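Local coordinates for cell wall surface anchor protein (Streptococcus agalactiae, PDB 4Z1P) that probably serves as a cell-wall-anchored adhesin of the antigen I/II family, attaching the streptococcal surface to its binding partners, at residues 203-208 with 302-307. Sequence-based numbering, arbitrary orientation.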
loop_
_atom_site.group_PDB
_atom_site.type_symbol
_atom_site.label_atom_id
_atom_site.label_comp_id
_atom_site.label_asym_id
_atom_site.label_seq_id
_atom_site.Cartn_x
_atom_site.Cartn_y
_atom_site.Cartn_z
ATOM N N ASP A 203 27.352 17.312 -30.156
ATOM C CA ASP A 203 25.996 17.862 -29.923
ATOM C C ASP A 203 25.596 17.507 -28.492
ATOM O O ASP A 203 26.156 16.536 -27.866
ATOM C CB ASP A 203 24.958 17.340 -30.918
ATOM C CG ASP A 203 25.103 17.964 -32.298
ATOM O OD1 ASP A 203 26.121 18.658 -32.590
ATOM O OD2 ASP A 203 24.159 17.784 -33.078
ATOM N N GLU A 204 24.750 18.382 -27.959
ATOM C CA GLU A 204 24.059 18.119 -26.707
ATOM C C GLU A 204 22.801 17.284 -26.995
ATOM O O GLU A 204 22.147 17.481 -28.001
ATOM C CB GLU A 204 23.683 19.425 -26.013
ATOM C CG GLU A 204 24.956 20.208 -25.671
ATOM C CD GLU A 204 24.744 21.495 -24.962
ATOM O OE1 GLU A 204 25.737 22.258 -24.931
ATOM O OE2 GLU A 204 23.644 21.728 -24.421
ATOM N N VAL A 205 22.440 16.437 -26.035
ATOM C CA VAL A 205 21.142 15.778 -26.061
ATOM C C VAL A 205 20.629 15.827 -24.624
ATOM O O VAL A 205 21.431 15.872 -23.639
ATOM C CB VAL A 205 21.200 14.270 -26.556
ATOM C CG1 VAL A 205 21.927 14.138 -27.875
ATOM C CG2 VAL A 205 21.809 13.316 -25.538
ATOM N N THR A 206 19.318 15.755 -24.521
ATOM C CA THR A 206 18.664 15.820 -23.215
ATOM C C THR A 206 17.932 14.512 -22.914
ATOM O O THR A 206 17.061 14.123 -23.666
ATOM C CB THR A 206 17.650 16.950 -23.237
ATOM O OG1 THR A 206 18.361 18.186 -23.403
ATOM C CG2 THR A 206 16.828 17.061 -21.894
ATOM N N TYR A 207 18.264 13.871 -21.801
ATOM C CA TYR A 207 17.428 12.788 -21.292
ATOM C C TYR A 207 16.259 13.326 -20.489
ATOM O O TYR A 207 16.413 14.160 -19.587
ATOM C CB TYR A 207 18.278 11.837 -20.471
ATOM C CG TYR A 207 19.370 11.215 -21.327
ATOM C CD1 TYR A 207 19.052 10.461 -22.434
ATOM C CD2 TYR A 207 20.716 11.387 -20.994
ATOM C CE1 TYR A 207 20.030 9.881 -23.227
ATOM C CE2 TYR A 207 21.734 10.839 -21.779
ATOM C CZ TYR A 207 21.391 10.121 -22.908
ATOM O OH TYR A 207 22.373 9.616 -23.627
ATOM N N LYS A 208 15.062 12.849 -20.827
ATOM C CA LYS A 208 13.879 13.180 -20.076
ATOM C C LYS A 208 13.456 11.952 -19.214
ATOM O O LYS A 208 13.181 10.887 -19.762
ATOM C CB LYS A 208 12.750 13.559 -21.016
ATOM C CG LYS A 208 11.469 13.896 -20.261
ATOM C CD LYS A 208 10.340 14.209 -21.212
ATOM C CE LYS A 208 9.118 14.648 -20.424
ATOM N NZ LYS A 208 7.897 14.561 -21.268
ATOM N N ILE A 302 18.011 15.831 -18.022
ATOM C CA ILE A 302 19.448 15.744 -17.868
ATOM C C ILE A 302 20.149 16.077 -19.187
ATOM O O ILE A 302 19.982 15.394 -20.172
ATOM C CB ILE A 302 19.864 14.349 -17.427
ATOM C CG1 ILE A 302 19.264 14.010 -16.110
ATOM C CG2 ILE A 302 21.362 14.253 -17.295
ATOM C CD1 ILE A 302 19.237 12.506 -15.873
ATOM N N VAL A 303 20.925 17.149 -19.214
ATOM C CA VAL A 303 21.503 17.506 -20.497
ATOM C C VAL A 303 22.970 17.102 -20.482
ATOM O O VAL A 303 23.675 17.244 -19.484
ATOM C CB VAL A 303 21.096 18.934 -21.001
ATOM C CG1 VAL A 303 20.193 19.706 -20.048
ATOM C CG2 VAL A 303 22.209 19.696 -21.654
ATOM N N VAL A 304 23.379 16.494 -21.580
ATOM C CA VAL A 304 24.701 15.944 -21.673
ATOM C C VAL A 304 25.254 16.344 -23.050
ATOM O O VAL A 304 24.504 16.724 -23.949
ATOM C CB VAL A 304 24.742 14.385 -21.538
ATOM C CG1 VAL A 304 24.148 13.947 -20.217
ATOM C CG2 VAL A 304 24.101 13.691 -22.723
ATOM N N LYS A 305 26.567 16.199 -23.202
ATOM C CA LYS A 305 27.196 16.466 -24.488
ATOM C C LYS A 305 27.834 15.163 -24.924
ATOM O O LYS A 305 28.484 14.518 -24.114
ATOM C CB LYS A 305 28.271 17.565 -24.310
ATOM C CG LYS A 305 28.733 18.153 -25.648
ATOM C CD LYS A 305 29.912 19.094 -25.470
ATOM C CE LYS A 305 30.008 20.073 -26.602
ATOM N NZ LYS A 305 30.834 21.140 -26.044
ATOM N N ARG A 306 27.680 14.828 -26.215
ATOM C CA ARG A 306 28.215 13.642 -26.826
ATOM C C ARG A 306 29.683 13.876 -27.133
ATOM O O ARG A 306 30.041 14.663 -27.993
ATOM C CB ARG A 306 27.404 13.284 -28.096
ATOM C CG ARG A 306 27.784 11.971 -28.835
ATOM C CD ARG A 306 27.864 10.723 -27.924
ATOM N NE ARG A 306 26.711 10.681 -27.014
ATOM C CZ ARG A 306 25.465 10.376 -27.396
ATOM N NH1 ARG A 306 25.249 10.027 -28.646
ATOM N NH2 ARG A 306 24.443 10.412 -26.516
ATOM N N ILE A 307 30.534 13.173 -26.430
ATOM C CA ILE A 307 31.958 13.393 -26.585
ATOM C C ILE A 307 32.706 12.156 -27.020
ATOM O O ILE A 307 33.928 12.145 -26.984
ATOM C CB ILE A 307 32.599 13.940 -25.305
ATOM C CG1 ILE A 307 32.256 13.031 -24.104
ATOM C CG2 ILE A 307 32.194 15.384 -25.139
ATOM C CD1 ILE A 307 32.973 13.466 -22.850
HETATM O O HOH W 1 27.873 22.622 -26.432
#
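The phenol of Tyr207 and the guanidinium of Arg306 have planes 23° apart, on side chains that cross at about a right angle: Tyr207 OH comes to the guanidinium edge, near its plane, 3.6 Å from Arg306 NH2, a close approach and not a hydrogen bond. Val205 CG2 lies obliquely to the guanidinium, 4.0 Å from Arg306 NH2. Asp236 joins the two groups, hydrogen-bonded to Tyr207 OH through one carboxylate oxygen and forming a salt bridge with Arg306 NH2 through the other. Arg306 reaches this position by bending at chi2 and chi3, which folds the chain back over the sheet, and its NH1 hydrogen-bonds to Thr332 OG1 and Thr334 OG1. Ile302 O is oblique to the Tyr207 ring, as is Val304 CG2, 3.8 Å from Tyr207 CE2; this methyl also packs on Val205 CG2 (3.6 Å). The two strands are the central pair of a four-stranded antiparallel sheet, flanked by strands 182-186 and 236-245, within the C-terminal domain of an antigen I/II-type adhesin. Tyr207, Val205 and Val304 line the buried face, where Tyr207 and Arg306 touch Val312 of the second sheet, a beta-sandwich arrangement. Val205 with Val304 and Tyr207 with Ile302 form hydrogen-bonded pairs, and Arg306 N adds a nearly straight bond to Asp203 O (2.8 Å, 178°). On the other face, Thr206 OG1 rests against Val303 CB at 3.7 Å. Nearby, a water donates to Glu204 OE1 (2.6 Å) and weakly accepts from Lys305 NZ.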